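Local coordinates for protein 5-methylthioribose-1-phosphate isomerase (Saccharomyces cerevisiae, PDB 1W2W) that catalyses the interconversion of 5-methylthioribose 1-phosphate and 5-methylthioribulose 1-phosphate in the methionine salvage pathway, at residues V18-Q23 / A57-L62; K97-L102 / V117-I122; F175-I180 / G196-L201. One frame throughout, in Å; residues are numbered along the deposited sequence.

Interaction 1: residues V18-Q23 / A57-L62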
loop_
_atom_site.group_PDB
_atom_site.type_symbol
_atom_site.label_atom_id
_atom_site.label_comp_id
_atom_site.label_asym_id
_atom_site.label_seq_id
_atom_site.Cartn_x
_atom_site.Cartn_y
_atom_site.Cartn_z
ATOM N N VAL A 18 31.808 -8.405 12.869
ATOM C CA VAL A 18 30.648 -7.675 12.376
ATOM C C VAL A 18 29.618 -8.726 11.996
ATOM O O VAL A 18 29.937 -9.676 11.287
ATOM C CB VAL A 18 31.024 -6.812 11.149
ATOM C CG1 VAL A 18 29.802 -6.098 10.602
ATOM C CG2 VAL A 18 32.120 -5.809 11.510
ATOM N N LYS A 19 28.386 -8.574 12.473
ATOM C CA LYS A 19 27.277 -9.388 11.970
ATOM C C LYS A 19 26.060 -8.472 11.838
ATOM O O LYS A 19 25.975 -7.471 12.536
ATOM C CB LYS A 19 26.995 -10.590 12.885
ATOM C CG LYS A 19 26.423 -10.244 14.254
ATOM C CD LYS A 19 26.353 -11.488 15.140
ATOM C CE LYS A 19 25.585 -11.213 16.424
ATOM N NZ LYS A 19 25.675 -12.367 17.368
ATOM N N VAL A 20 25.131 -8.783 10.942
ATOM C CA VAL A 20 24.004 -7.882 10.713
ATOM C C VAL A 20 22.678 -8.631 10.771
ATOM O O VAL A 20 22.588 -9.812 10.415
ATOM C CB VAL A 20 24.115 -7.142 9.370
ATOM C CG1 VAL A 20 25.377 -6.277 9.324
ATOM C CG2 VAL A 20 24.070 -8.141 8.204
ATOM N N LEU A 21 21.638 -7.952 11.233
ATOM C CA LEU A 21 20.321 -8.571 11.257
ATOM C C LEU A 21 19.842 -8.723 9.828
ATOM O O LEU A 21 19.995 -7.806 9.033
ATOM C CB LEU A 21 19.337 -7.670 11.997
ATOM C CG LEU A 21 19.193 -7.829 13.506
ATOM C CD1 LEU A 21 18.094 -6.895 13.968
ATOM C CD2 LEU A 21 18.885 -9.275 13.874
ATOM N N ASP A 22 19.237 -9.861 9.508
ATOM C CA ASP A 22 18.609 -9.999 8.198
ATOM C C ASP A 22 17.239 -9.317 8.226
ATOM O O ASP A 22 16.244 -9.875 8.726
ATOM C CB ASP A 22 18.451 -11.472 7.841
ATOM C CG ASP A 22 18.011 -11.671 6.411
ATOM O OD1 ASP A 22 17.427 -10.721 5.832
ATOM O OD2 ASP A 22 18.224 -12.737 5.786
ATOM N N GLN A 23 17.177 -8.102 7.689
ATOM C CA GLN A 23 15.946 -7.333 7.824
ATOM C C GLN A 23 14.829 -7.817 6.922
ATOM O O GLN A 23 13.688 -7.366 7.059
ATOM C CB GLN A 23 16.214 -5.850 7.609
ATOM C CG GLN A 23 17.180 -5.276 8.647
ATOM C CD GLN A 23 17.320 -3.777 8.515
ATOM O OE1 GLN A 23 16.323 -3.065 8.408
ATOM N NE2 GLN A 23 18.559 -3.291 8.508
ATOM N N ALA A 57 25.835 2.421 4.357
ATOM C CA ALA A 57 27.190 2.979 4.419
ATOM C C ALA A 57 28.034 2.331 5.508
ATOM O O ALA A 57 29.228 2.066 5.321
ATOM C CB ALA A 57 27.136 4.480 4.627
ATOM N N ILE A 58 27.429 2.088 6.666
ATOM C CA ILE A 58 28.168 1.486 7.772
ATOM C C ILE A 58 28.555 0.034 7.485
ATOM O O ILE A 58 29.716 -0.345 7.681
ATOM C CB ILE A 58 27.371 1.586 9.100
ATOM C CG1 ILE A 58 27.278 3.053 9.550
ATOM C CG2 ILE A 58 28.045 0.734 10.196
ATOM C CD1 ILE A 58 26.136 3.318 10.545
ATOM N N VAL A 59 27.608 -0.787 7.031
ATOM C CA VAL A 59 27.971 -2.178 6.712
ATOM C C VAL A 59 28.974 -2.265 5.562
ATOM O O VAL A 59 29.898 -3.091 5.598
ATOM C CB VAL A 59 26.764 -3.107 6.450
ATOM C CG1 VAL A 59 26.167 -2.858 5.065
ATOM C CG2 VAL A 59 27.224 -4.580 6.512
ATOM N N GLY A 60 28.805 -1.408 4.558
ATOM C CA GLY A 60 29.756 -1.330 3.452
ATOM C C GLY A 60 31.167 -1.022 3.939
ATOM O O GLY A 60 32.126 -1.743 3.611
ATOM N N SER A 61 31.286 0.049 4.722
ATOM C CA SER A 61 32.554 0.457 5.315
ATOM C C SER A 61 33.159 -0.657 6.178
ATOM O O SER A 61 34.338 -0.967 6.055
ATOM C CB SER A 61 32.366 1.732 6.142
ATOM O OG SER A 61 31.942 2.800 5.310
ATOM N N LEU A 62 32.349 -1.255 7.044
ATOM C CA LEU A 62 32.803 -2.333 7.909
ATOM C C LEU A 62 33.298 -3.538 7.114
ATOM O O LEU A 62 34.273 -4.185 7.518
ATOM C CB LEU A 62 31.714 -2.759 8.903
ATOM C CG LEU A 62 31.483 -1.791 10.060
ATOM C CD1 LEU A 62 30.216 -2.189 10.803
ATOM C CD2 LEU A 62 32.660 -1.784 11.020
#

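Interaction 2: residues K97-L102 / V117-I122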
loop_
_atom_site.group_PDB
_atom_site.type_symbol
_atom_site.label_atom_id
_atom_site.label_comp_id
_atom_site.label_asym_id
_atom_site.label_seq_id
_atom_site.Cartn_x
_atom_site.Cartn_y
_atom_site.Cartn_z
ATOM N N LYS A 97 39.267 -1.671 -6.986
ATOM C CA LYS A 97 38.297 -2.348 -7.839
ATOM C C LYS A 97 37.156 -2.911 -6.988
ATOM O O LYS A 97 35.985 -2.822 -7.357
ATOM C CB LYS A 97 38.994 -3.457 -8.628
ATOM C CG LYS A 97 38.110 -4.242 -9.591
ATOM C CD LYS A 97 38.986 -5.109 -10.507
ATOM C CE LYS A 97 39.087 -6.545 -10.017
ATOM N NZ LYS A 97 38.206 -7.427 -10.847
ATOM N N ARG A 98 37.503 -3.481 -5.841
ATOM C CA ARG A 98 36.491 -4.059 -4.966
ATOM C C ARG A 98 35.641 -2.986 -4.275
ATOM O O ARG A 98 34.450 -3.204 -4.019
ATOM C CB ARG A 98 37.127 -5.046 -3.982
ATOM C CG ARG A 98 37.492 -6.348 -4.688
ATOM C CD ARG A 98 38.292 -7.309 -3.852
ATOM N NE ARG A 98 37.484 -7.935 -2.804
ATOM C CZ ARG A 98 36.516 -8.809 -3.024
ATOM N NH1 ARG A 98 36.207 -9.178 -4.263
ATOM N NH2 ARG A 98 35.859 -9.325 -1.998
ATOM N N LEU A 99 36.238 -1.827 -4.002
ATOM C CA LEU A 99 35.460 -0.661 -3.564
ATOM C C LEU A 99 34.464 -0.169 -4.609
ATOM O O LEU A 99 33.328 0.181 -4.278
ATOM C CB LEU A 99 36.373 0.473 -3.080
ATOM C CG LEU A 99 37.267 0.178 -1.876
ATOM C CD1 LEU A 99 38.270 1.318 -1.686
ATOM C CD2 LEU A 99 36.418 -0.014 -0.611
ATOM N N ASP A 100 34.875 -0.144 -5.871
ATOM C CA ASP A 100 33.945 0.139 -6.961
ATOM C C ASP A 100 32.822 -0.894 -7.092
ATOM O O ASP A 100 31.675 -0.539 -7.363
ATOM C CB ASP A 100 34.689 0.322 -8.297
ATOM C CG ASP A 100 35.671 1.492 -8.272
ATOM O OD1 ASP A 100 35.589 2.348 -7.363
ATOM O OD2 ASP A 100 36.576 1.633 -9.128
ATOM N N PHE A 101 33.148 -2.171 -6.895
ATOM C CA PHE A 101 32.141 -3.234 -6.886
ATOM C C PHE A 101 31.119 -2.954 -5.777
ATOM O O PHE A 101 29.900 -2.946 -6.017
ATOM C CB PHE A 101 32.840 -4.583 -6.683
ATOM C CG PHE A 101 31.910 -5.748 -6.496
ATOM C CD1 PHE A 101 30.952 -6.055 -7.452
ATOM C CD2 PHE A 101 32.003 -6.533 -5.359
ATOM C CE1 PHE A 101 30.097 -7.131 -7.275
ATOM C CE2 PHE A 101 31.152 -7.616 -5.178
ATOM C CZ PHE A 101 30.201 -7.914 -6.139
ATOM N N LEU A 102 31.624 -2.710 -4.571
ATOM C CA LEU A 102 30.755 -2.435 -3.416
ATOM C C LEU A 102 29.828 -1.256 -3.695
ATOM O O LEU A 102 28.626 -1.317 -3.406
ATOM C CB LEU A 102 31.599 -2.144 -2.170
ATOM C CG LEU A 102 30.839 -1.880 -0.865
ATOM C CD1 LEU A 102 29.934 -3.077 -0.588
ATOM C CD2 LEU A 102 31.838 -1.721 0.277
ATOM N N VAL A 117 34.278 7.250 -0.783
ATOM C CA VAL A 117 35.187 8.326 -1.184
ATOM C C VAL A 117 36.207 8.588 -0.075
ATOM O O VAL A 117 37.412 8.681 -0.331
ATOM C CB VAL A 117 34.409 9.628 -1.520
ATOM C CG1 VAL A 117 35.347 10.837 -1.573
ATOM C CG2 VAL A 117 33.622 9.471 -2.822
ATOM N N GLU A 118 35.718 8.687 1.157
ATOM C CA GLU A 118 36.576 8.919 2.304
ATOM C C GLU A 118 37.527 7.743 2.504
ATOM O O GLU A 118 38.717 7.949 2.763
ATOM C CB GLU A 118 35.751 9.172 3.568
ATOM C CG GLU A 118 36.554 9.684 4.759
ATOM C CD GLU A 118 37.587 10.739 4.396
ATOM O OE1 GLU A 118 37.242 11.729 3.712
ATOM O OE2 GLU A 118 38.753 10.578 4.807
ATOM N N ILE A 119 37.016 6.518 2.371
ATOM C CA ILE A 119 37.883 5.345 2.528
ATOM C C ILE A 119 38.984 5.341 1.457
ATOM O O ILE A 119 40.145 5.028 1.760
ATOM C CB ILE A 119 37.084 4.031 2.520
ATOM C CG1 ILE A 119 36.196 3.949 3.770
ATOM C CG2 ILE A 119 38.037 2.820 2.403
ATOM C CD1 ILE A 119 35.111 2.876 3.717
ATOM N N LYS A 120 38.632 5.691 0.223
ATOM C CA LYS A 120 39.646 5.819 -0.833
ATOM C C LYS A 120 40.708 6.877 -0.520
ATOM O O LYS A 120 41.901 6.682 -0.809
ATOM C CB LYS A 120 39.011 6.109 -2.190
ATOM C CG LYS A 120 38.365 4.896 -2.826
ATOM C CD LYS A 120 38.002 5.175 -4.269
ATOM C CE LYS A 120 37.296 3.993 -4.893
ATOM N NZ LYS A 120 37.229 4.212 -6.363
ATOM N N ASN A 121 40.278 7.995 0.058
ATOM C CA ASN A 121 41.214 9.030 0.493
ATOM C C ASN A 121 42.143 8.528 1.589
ATOM O O ASN A 121 43.342 8.839 1.609
ATOM C CB ASN A 121 40.464 10.266 0.991
ATOM C CG ASN A 121 39.922 11.106 -0.145
ATOM O OD1 ASN A 121 40.417 11.035 -1.273
ATOM N ND2 ASN A 121 38.897 11.900 0.142
ATOM N N ILE A 122 41.593 7.744 2.510
ATOM C CA ILE A 122 42.423 7.110 3.518
ATOM C C ILE A 122 43.402 6.133 2.871
ATOM O O ILE A 122 44.581 6.109 3.229
ATOM C CB ILE A 122 41.575 6.417 4.590
ATOM C CG1 ILE A 122 40.806 7.474 5.395
ATOM C CG2 ILE A 122 42.473 5.610 5.533
ATOM C CD1 ILE A 122 39.740 6.877 6.303
#

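Interaction 3: residues F175-I180 / G196-L201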
loop_
_atom_site.group_PDB
_atom_site.type_symbol
_atom_site.label_atom_id
_atom_site.label_comp_id
_atom_site.label_asym_id
_atom_site.label_seq_id
_atom_site.Cartn_x
_atom_site.Cartn_y
_atom_site.Cartn_z
ATOM N N PHE A 175 -0.961 15.938 19.913
ATOM C CA PHE A 175 -0.945 15.838 18.453
ATOM C C PHE A 175 -0.337 14.514 17.988
ATOM O O PHE A 175 0.342 13.825 18.756
ATOM C CB PHE A 175 -0.175 17.010 17.829
ATOM C CG PHE A 175 1.303 17.014 18.143
ATOM C CD1 PHE A 175 2.204 16.342 17.319
ATOM C CD2 PHE A 175 1.796 17.694 19.254
ATOM C CE1 PHE A 175 3.565 16.346 17.597
ATOM C CE2 PHE A 175 3.156 17.705 19.544
ATOM C CZ PHE A 175 4.043 17.027 18.720
ATOM N N ALA A 176 -0.578 14.171 16.727
ATOM C CA ALA A 176 -0.029 12.950 16.148
ATOM C C ALA A 176 0.941 13.326 15.031
ATOM O O ALA A 176 0.927 14.460 14.534
ATOM C CB ALA A 176 -1.150 12.069 15.584
ATOM N N VAL A 177 1.768 12.369 14.631
ATOM C CA VAL A 177 2.608 12.562 13.449
ATOM C C VAL A 177 2.508 11.357 12.525
ATOM O O VAL A 177 2.145 10.242 12.954
ATOM C CB VAL A 177 4.092 12.719 13.836
ATOM C CG1 VAL A 177 4.275 13.876 14.834
ATOM C CG2 VAL A 177 4.603 11.399 14.407
ATOM N N LEU A 178 2.820 11.616 11.257
ATOM C CA LEU A 178 2.909 10.589 10.218
ATOM C C LEU A 178 4.381 10.290 9.978
ATOM O O LEU A 178 5.218 11.187 10.100
ATOM C CB LEU A 178 2.306 11.133 8.920
ATOM C CG LEU A 178 0.771 11.163 8.921
ATOM C CD1 LEU A 178 0.256 12.205 7.924
ATOM C CD2 LEU A 178 0.206 9.772 8.592
ATOM N N THR A 179 4.701 9.047 9.624
ATOM C CA THR A 179 6.045 8.762 9.117
ATOM C C THR A 179 6.002 7.649 8.060
ATOM O O THR A 179 4.988 6.987 7.909
ATOM C CB THR A 179 7.028 8.461 10.287
ATOM O OG1 THR A 179 8.393 8.522 9.816
ATOM C CG2 THR A 179 6.852 7.043 10.865
ATOM N N ILE A 180 7.096 7.463 7.326
ATOM C CA ILE A 180 7.129 6.501 6.223
ATOM C C ILE A 180 8.446 5.742 6.311
ATOM O O ILE A 180 9.442 6.264 6.833
ATOM C CB ILE A 180 7.033 7.241 4.855
ATOM C CG1 ILE A 180 6.785 6.266 3.688
ATOM C CG2 ILE A 180 8.276 8.111 4.614
ATOM C CD1 ILE A 180 6.508 6.982 2.339
ATOM N N GLY A 196 14.173 9.109 15.047
ATOM C CA GLY A 196 14.882 9.808 16.114
ATOM C C GLY A 196 14.101 11.000 16.643
ATOM O O GLY A 196 13.971 11.204 17.851
ATOM N N VAL A 197 13.577 11.798 15.725
ATOM C CA VAL A 197 12.765 12.951 16.098
ATOM C C VAL A 197 11.536 12.489 16.855
ATOM O O VAL A 197 11.140 13.092 17.851
ATOM C CB VAL A 197 12.317 13.752 14.858
ATOM C CG1 VAL A 197 11.318 14.855 15.267
ATOM C CG2 VAL A 197 13.540 14.364 14.172
ATOM N N ILE A 198 10.917 11.421 16.363
ATOM C CA ILE A 198 9.745 10.861 17.024
ATOM C C ILE A 198 10.110 10.360 18.429
ATOM O O ILE A 198 9.363 10.578 19.399
ATOM C CB ILE A 198 9.134 9.776 16.115
ATOM C CG1 ILE A 198 8.385 10.459 14.958
ATOM C CG2 ILE A 198 8.218 8.823 16.896
ATOM C CD1 ILE A 198 8.202 9.525 13.752
ATOM N N ARG A 199 11.271 9.722 18.551
ATOM C CA ARG A 199 11.728 9.288 19.865
ATOM C C ARG A 199 11.956 10.451 20.817
ATOM O O ARG A 199 11.611 10.359 22.001
ATOM C CB ARG A 199 12.982 8.421 19.758
ATOM C CG ARG A 199 12.668 7.016 19.294
ATOM C CD ARG A 199 13.903 6.197 18.924
ATOM N NE ARG A 199 13.566 4.773 18.900
ATOM C CZ ARG A 199 14.105 3.887 18.071
ATOM N NH1 ARG A 199 15.022 4.272 17.187
ATOM N NH2 ARG A 199 13.736 2.613 18.139
ATOM N N SER A 200 12.542 11.532 20.311
ATOM C CA SER A 200 12.739 12.736 21.121
ATOM C C SER A 200 11.420 13.369 21.538
ATOM O O SER A 200 11.250 13.784 22.697
ATOM C CB SER A 200 13.603 13.759 20.386
ATOM O OG SER A 200 14.924 13.259 20.232
ATOM N N LEU A 201 10.482 13.430 20.596
ATOM C CA LEU A 201 9.138 13.900 20.911
ATOM C C LEU A 201 8.472 13.036 21.984
ATOM O O LEU A 201 7.769 13.543 22.870
ATOM C CB LEU A 201 8.290 13.974 19.640
ATOM C CG LEU A 201 8.582 15.173 18.723
ATOM C CD1 LEU A 201 7.831 14.997 17.399
ATOM C CD2 LEU A 201 8.161 16.498 19.395
#

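Interaction 1: residues V18-Q23 / A57-L62
Val-18 and Val-20 of strand 17-21 meet Leu-62 and Val-59 of helix 53-73. The contact is wholly apolar across the two segments, and no hydrogen bond joins them. Val-18 crosses Leu-62 at a slant, with both methyls touching. Its CG1 is 3.9 Å from Leu-62 CD1. Its CG2 spans the leucine from Leu-62 CB, at 4.0 Å, to the methyl Leu-62 CD2, at 4.1 Å. Val-20 and Val-59 make a smaller contact, with a single methyl from each. Val-20 CG1 and Val-59 CG2 are 3.8 Å apart, and the two side chains stand at about a right angle. Val-59 chi1 of 76° puts CG1 between the backbone N and the carbonyl carbon, leaving CG2 anti to the N and facing Val-20.

The hydrogen bonds stay within the helix. Ala-57 O accepts Ser-61 N at 2.9 Å and also Ser-61 OG at 2.8 Å. The two donors come from opposite faces of the carbonyl plane, with OG tilted 29° from it. The hydroxyl of the buried Ser-61 is thus bonded back to its own helix.

This is a helix packed by apolar side chains on a small antiparallel sheet, joining the N-terminal strands to the helices. Strand 17-21 is the middle strand, between strands 6-9 and 32-34. Leu-62 also touches Ile-6 and Phe-8. Helices 111-124 and 129-168 also pack on segment 57-62.

Interaction 2: residues K97-L102 / V117-I122
Leu-99 and Lys-120 run alongside each other in opposite directions. Each starts from its own helix and points past the other. Leu-99 CD1 rests on the lysine stem, 3.8 Å from Lys-120 CG. Farther out, Lys-120 CE passes 4.1 Å from Leu-99 CB. The aliphatic part of the lysine therefore covers the leucine, while its charged end goes on to Asp-100.

The lysine chain is extended beyond CG (chi2 -169°, chi3 -177°), and this length carries NZ across to the facing helix. There the lysine meets Asp-100 at about a right angle. Lys-120 NZ donates to Asp-100 OD1 at 2.7 Å, in a salt bridge. OD1 uses its syn lone pair, on the side of the other oxygen. Asp-100 OD2 stays farther from Lys-120 NZ, at 3.8 Å, so the grip is mainly on one oxygen. On the buried side Leu-99 CD1 approaches Ile-119 CG2 more loosely, at 4.4 Å.

Helices 88-103 and 111-124 follow each other in the chain and pack as an antiparallel helical hairpin, with the salt bridge on its solvent side. The axes of segments 97-102 and 117-122 are 11.2 Å apart, at an angle of 173°. Helix 53-73 packs against both segments: Leu-99 touches Val-64 and Ile-119 touches Ser-61. Helix 38-46 packs against segment 97-102, and helix 129-168 against segment 117-122.

Interaction 3: residues F175-I180 / G196-L201
Ile-198 and Val-177 are brought together by their first torsions. In Ile-198, chi1 of -75° sets CG1 opposite the carbonyl carbon, and the chain runs extended so that CD1 reaches the strand. In Val-177, chi1 of -56° leaves CG2 between the backbone N and the carbonyl carbon, facing the helix. These two side chains then slide past each other in opposite directions. Val-177 CG2 is 3.9 Å from Ile-198 CG1 and 4.1 Å from Ile-198 CD1.

The same CD1 goes on to Thr-179. It sits over the branch point of the threonine, 3.8 Å from Thr-179 CB, with Thr-179 CG2 and OG1 only slightly farther. Ile-198 thus bridges two residues on one side of the strand. Thr-179 OG1 is hydrogen-bonded to the backbone of another protein chain.

Phe-175 closes the other end of the contact. Its CB starts off to one side, but the ring comes nearer to the helix. Leu-201 CD2 lies at the ring edge, near the ring plane, 4.2 Å from Phe-175 CZ. Val-177 CG1 also lies at the edge, in the ring plane.

Segments 175-179 and 196-201 run nearly antiparallel, at 165°, consistent with a strand-loop-helix unit of the Rossmann-like fold of this family. Thr-179 lies about 7 Å, side chain to side chain, from Cys-181, the predicted transition state stabiliser. This chain is only the N-terminal part of a longer protein. Strand 174-179 pairs in parallel with a strand of another protein chain of the assembly, which continues the sheet across the interface. Within this chain, helix 129-168 packs on Phe-175 through Leu-162 and Leu-166, and on Leu-201 through Ala-159.

Interactions 1 and 2 are neighbours and meet at helix 53-73, which carries segment 57-62 of interaction 1. Gly-60 O lies 3.3 Å from Leu-102 CD2, and Ser-61 OG lies 3.5 Å from Ile-119 CD1. Helix 53-73 thus has the sheet of interaction 1 against it and also meets both helices of interaction 2. The two centres are 16 Å apart. Interaction 3 stands apart, with its centre 26 Å from that of interaction 1 and 35 Å from that of interaction 2. Its nearest atoms are about 11 Å from interaction 1 and about 23 Å from interaction 2. Helix 129-168 packs on segments of all three. Interaction 3 alone lies close to Cys-181, the predicted transition state stabiliser.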